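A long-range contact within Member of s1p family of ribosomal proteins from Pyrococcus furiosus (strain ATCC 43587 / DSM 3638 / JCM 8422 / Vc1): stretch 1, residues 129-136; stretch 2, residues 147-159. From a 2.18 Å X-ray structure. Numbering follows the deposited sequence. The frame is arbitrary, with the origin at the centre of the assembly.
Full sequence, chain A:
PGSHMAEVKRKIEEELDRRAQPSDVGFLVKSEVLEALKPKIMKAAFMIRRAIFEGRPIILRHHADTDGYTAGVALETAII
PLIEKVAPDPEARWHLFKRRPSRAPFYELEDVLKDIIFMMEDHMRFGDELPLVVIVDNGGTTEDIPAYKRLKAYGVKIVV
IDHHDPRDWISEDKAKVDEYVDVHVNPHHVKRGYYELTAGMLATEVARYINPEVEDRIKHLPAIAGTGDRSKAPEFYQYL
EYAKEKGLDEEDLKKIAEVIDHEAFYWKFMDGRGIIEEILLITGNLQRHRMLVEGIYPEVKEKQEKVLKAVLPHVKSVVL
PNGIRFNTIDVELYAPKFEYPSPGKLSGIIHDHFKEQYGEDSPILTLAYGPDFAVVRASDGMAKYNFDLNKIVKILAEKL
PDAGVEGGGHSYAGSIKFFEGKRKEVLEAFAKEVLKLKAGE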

# COMPACT_ATOMS: atom_id res chain seq x y z
N GLU A 129 -7.37 13.14 -25.22
CA GLU A 129 -8.74 12.65 -25.19
C GLU A 129 -8.89 11.63 -24.07
O GLU A 129 -7.91 11.02 -23.62
CB GLU A 129 -9.10 11.99 -26.52
CG GLU A 129 -9.09 12.91 -27.72
CD GLU A 129 -10.35 13.74 -27.83
OE1 GLU A 129 -10.58 14.58 -26.94
OE2 GLU A 129 -11.10 13.56 -28.80
N LEU A 130 -10.12 11.43 -23.62
CA LEU A 130 -10.42 10.39 -22.65
C LEU A 130 -10.27 9.03 -23.33
O LEU A 130 -10.53 8.89 -24.53
CB LEU A 130 -11.81 10.57 -22.07
CG LEU A 130 -12.06 11.87 -21.31
CD1 LEU A 130 -13.47 11.86 -20.74
CD2 LEU A 130 -11.04 12.10 -20.20
N PRO A 131 -9.80 8.03 -22.58
CA PRO A 131 -9.39 6.77 -23.22
C PRO A 131 -10.54 5.86 -23.61
O PRO A 131 -11.66 6.04 -23.14
CB PRO A 131 -8.55 6.09 -22.13
CG PRO A 131 -9.08 6.65 -20.86
CD PRO A 131 -9.41 8.08 -21.17
N LEU A 132 -10.24 4.92 -24.49
CA LEU A 132 -11.04 3.73 -24.66
C LEU A 132 -10.60 2.78 -23.55
O LEU A 132 -9.40 2.56 -23.34
CB LEU A 132 -10.76 3.09 -26.03
CG LEU A 132 -11.45 1.75 -26.34
CD1 LEU A 132 -12.94 1.96 -26.51
CD2 LEU A 132 -10.85 1.11 -27.58
N VAL A 133 -11.58 2.24 -22.83
CA VAL A 133 -11.33 1.27 -21.78
C VAL A 133 -11.66 -0.14 -22.27
O VAL A 133 -12.78 -0.39 -22.76
CB VAL A 133 -12.16 1.61 -20.53
CG1 VAL A 133 -12.00 0.54 -19.46
CG2 VAL A 133 -11.75 2.97 -19.97
N VAL A 134 -10.68 -1.04 -22.16
CA VAL A 134 -10.82 -2.45 -22.54
C VAL A 134 -10.61 -3.29 -21.30
O VAL A 134 -9.53 -3.23 -20.69
CB VAL A 134 -9.79 -2.87 -23.61
CG1 VAL A 134 -10.01 -4.32 -24.03
CG2 VAL A 134 -9.84 -1.94 -24.82
N ILE A 135 -11.64 -4.04 -20.90
CA ILE A 135 -11.59 -4.90 -19.72
C ILE A 135 -11.59 -6.34 -20.19
O ILE A 135 -12.41 -6.72 -21.03
CB ILE A 135 -12.81 -4.75 -18.81
CG1 ILE A 135 -13.28 -3.30 -18.72
CG2 ILE A 135 -12.51 -5.33 -17.43
CD1 ILE A 135 -12.32 -2.39 -17.99
N VAL A 136 -10.70 -7.15 -19.61
CA VAL A 136 -10.41 -8.49 -20.13
C VAL A 136 -10.32 -9.50 -18.99
O VAL A 136 -9.64 -9.25 -17.98
CB VAL A 136 -9.09 -8.49 -20.91
CG1 VAL A 136 -8.77 -9.87 -21.46
CG2 VAL A 136 -9.14 -7.46 -22.03
N ALA A 147 -18.79 0.35 -11.67
CA ALA A 147 -17.65 0.96 -12.36
C ALA A 147 -18.07 1.61 -13.66
O ALA A 147 -17.59 2.70 -14.01
CB ALA A 147 -16.57 -0.09 -12.62
N TYR A 148 -18.96 0.95 -14.39
CA TYR A 148 -19.39 1.46 -15.70
C TYR A 148 -20.29 2.69 -15.56
O TYR A 148 -20.21 3.60 -16.37
CB TYR A 148 -20.08 0.36 -16.52
CG TYR A 148 -19.23 -0.87 -16.80
CD1 TYR A 148 -17.84 -0.78 -16.96
CD2 TYR A 148 -19.81 -2.12 -16.94
CE1 TYR A 148 -17.08 -1.90 -17.23
CE2 TYR A 148 -19.06 -3.24 -17.20
CZ TYR A 148 -17.70 -3.13 -17.35
OH TYR A 148 -16.96 -4.25 -17.62
N LYS A 149 -21.12 2.73 -14.53
CA LYS A 149 -21.92 3.94 -14.25
C LYS A 149 -21.01 5.16 -14.06
O LYS A 149 -21.32 6.24 -14.56
CB LYS A 149 -22.79 3.75 -13.03
CG LYS A 149 -23.97 2.84 -13.31
CD LYS A 149 -24.80 2.62 -12.07
CE LYS A 149 -26.08 1.89 -12.42
NZ LYS A 149 -27.01 1.86 -11.27
N ARG A 150 -19.88 4.96 -13.39
CA ARG A 150 -18.93 6.04 -13.19
C ARG A 150 -18.22 6.42 -14.48
O ARG A 150 -18.11 7.62 -14.78
CB ARG A 150 -17.94 5.68 -12.09
CG ARG A 150 -18.58 5.72 -10.72
CD ARG A 150 -17.77 4.92 -9.72
NE ARG A 150 -18.33 4.96 -8.37
CZ ARG A 150 -19.37 4.24 -7.96
NH1 ARG A 150 -20.03 3.44 -8.79
NH2 ARG A 150 -19.76 4.34 -6.69
N LEU A 151 -17.77 5.44 -15.26
CA LEU A 151 -17.14 5.74 -16.55
C LEU A 151 -18.10 6.46 -17.52
O LEU A 151 -17.68 7.34 -18.29
CB LEU A 151 -16.57 4.48 -17.20
CG LEU A 151 -15.34 3.89 -16.51
CD1 LEU A 151 -15.03 2.51 -17.05
CD2 LEU A 151 -14.13 4.80 -16.67
N LYS A 152 -19.38 6.11 -17.49
CA LYS A 152 -20.34 6.72 -18.40
C LYS A 152 -20.64 8.19 -18.04
O LYS A 152 -20.99 8.97 -18.92
CB LYS A 152 -21.62 5.88 -18.49
CG LYS A 152 -21.42 4.59 -19.30
CD LYS A 152 -20.77 4.83 -20.66
CE LYS A 152 -20.89 3.61 -21.57
NZ LYS A 152 -20.19 3.79 -22.87
N ALA A 153 -20.45 8.57 -16.79
CA ALA A 153 -20.52 9.99 -16.43
C ALA A 153 -19.45 10.80 -17.16
O ALA A 153 -19.57 12.02 -17.28
CB ALA A 153 -20.38 10.16 -14.93
N TYR A 154 -18.42 10.14 -17.67
CA TYR A 154 -17.37 10.80 -18.45
C TYR A 154 -17.46 10.53 -19.96
O TYR A 154 -16.56 10.92 -20.70
CB TYR A 154 -15.99 10.41 -17.89
CG TYR A 154 -15.80 10.93 -16.50
CD1 TYR A 154 -16.34 10.27 -15.41
CD2 TYR A 154 -15.12 12.13 -16.27
CE1 TYR A 154 -16.20 10.77 -14.12
CE2 TYR A 154 -14.97 12.64 -14.99
CZ TYR A 154 -15.51 11.96 -13.92
OH TYR A 154 -15.38 12.47 -12.65
N GLY A 155 -18.54 9.89 -20.41
CA GLY A 155 -18.70 9.53 -21.83
C GLY A 155 -17.66 8.56 -22.38
O GLY A 155 -17.35 8.57 -23.58
N VAL A 156 -17.12 7.71 -21.51
CA VAL A 156 -16.06 6.77 -21.89
C VAL A 156 -16.65 5.56 -22.61
O VAL A 156 -17.69 5.03 -22.21
CB VAL A 156 -15.24 6.33 -20.66
CG1 VAL A 156 -14.44 5.07 -20.92
CG2 VAL A 156 -14.32 7.47 -20.21
N LYS A 157 -16.00 5.13 -23.69
CA LYS A 157 -16.40 3.90 -24.39
C LYS A 157 -15.66 2.71 -23.83
O LYS A 157 -14.51 2.82 -23.39
CB LYS A 157 -16.19 4.05 -25.89
CG LYS A 157 -17.11 5.11 -26.47
CD LYS A 157 -16.97 5.21 -27.97
CE LYS A 157 -18.02 6.15 -28.54
NZ LYS A 157 -17.82 6.31 -30.01
N ILE A 158 -16.34 1.57 -23.82
CA ILE A 158 -15.92 0.42 -23.05
C ILE A 158 -16.04 -0.85 -23.90
O ILE A 158 -17.11 -1.14 -24.44
CB ILE A 158 -16.78 0.26 -21.77
CG1 ILE A 158 -16.71 1.53 -20.90
CG2 ILE A 158 -16.32 -0.94 -20.96
CD1 ILE A 158 -17.77 1.58 -19.81
N VAL A 159 -14.94 -1.58 -24.01
CA VAL A 159 -14.90 -2.91 -24.63
C VAL A 159 -14.69 -3.96 -23.54
O VAL A 159 -13.79 -3.82 -22.70
CB VAL A 159 -13.77 -3.00 -25.67
CG1 VAL A 159 -13.61 -4.43 -26.20
CG2 VAL A 159 -14.01 -2.01 -26.80
O HOH W 1 -13.71 6.49 -24.87

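The two stretches are joined by a pair of parallel strands. Val 133 pairs with Ile 158 and Val 134 with Val 159. Three backbone hydrogen bonds link them. Val 133 N donates to Lys 157 O at 3.0 Å. Val 159 N donates to Val 133 O at 2.8 Å, and Ile 135 N donates to Val 159 O, also at 2.8 Å. All three are close to linear. Val 133 thus uses both its N and its O, and these reach the residues before and after Ile 158, as parallel pairing requires.

Two CA-H...O contacts supplement the ladder. Ile 158 CA lies 3.3 Å from Val 133 O, and Val 134 CA lies 3.3 Å from Val 159 O.

One water extends the link before the strand pairing. It donates to Pro 131 O at 2.7 Å and accepts from Lys 157 N at 2.9 Å. The proline has no backbone N-H to give, but its carbonyl remains available. Pro 131 O and Lys 157 N are 4.5 Å apart, too far for a direct bond, and the water bridges them.

Apolar packing falls on both faces of the sheet. On the face with Val 133 and Ile 158, Val 133 CG2 meets Val 156 CG1 at 3.5 Å, and Val 133 CG1 reaches Leu 151 CD1 of the helix at 4.3 Å. Ile 135 CG1 packs at 4.5 Å from Ile 158 CG2. The same CG1 atom lies at the edge of the Tyr 148 ring, 4.3 Å from Tyr 148 CE1. The tyrosine OH is hydrogen-bonded elsewhere in the structure.

On the face with Val 134 and Val 159, Val 134 CG2 lies 4.2 Å from Val 159 CB. Leu 132 CD1 approaches Val 159 CG2 at 4.1 Å. The CA-to-CB bond of Leu 132 points away from the other stretch, but the end of its side chain comes nearer. Branched valine and isoleucine suit these extended backbones, and their side chains bring no polar group into the buried space.

Leu 130 adds a contact before the strand. Its CD1 is 4.1 Å from Tyr 154 CB, and its CB is 4.4 Å from Val 156 CG2.

A type I turn from Lys 152 to Gly 155 leads out of the helical segment. Gly 155 has positive phi, which favours glycine. Lys 152 NZ donates to Val 156 O at 2.9 Å, tying the helix to the segment that leads into the strand. Together the stretches bury 532 Å², summed over both sides.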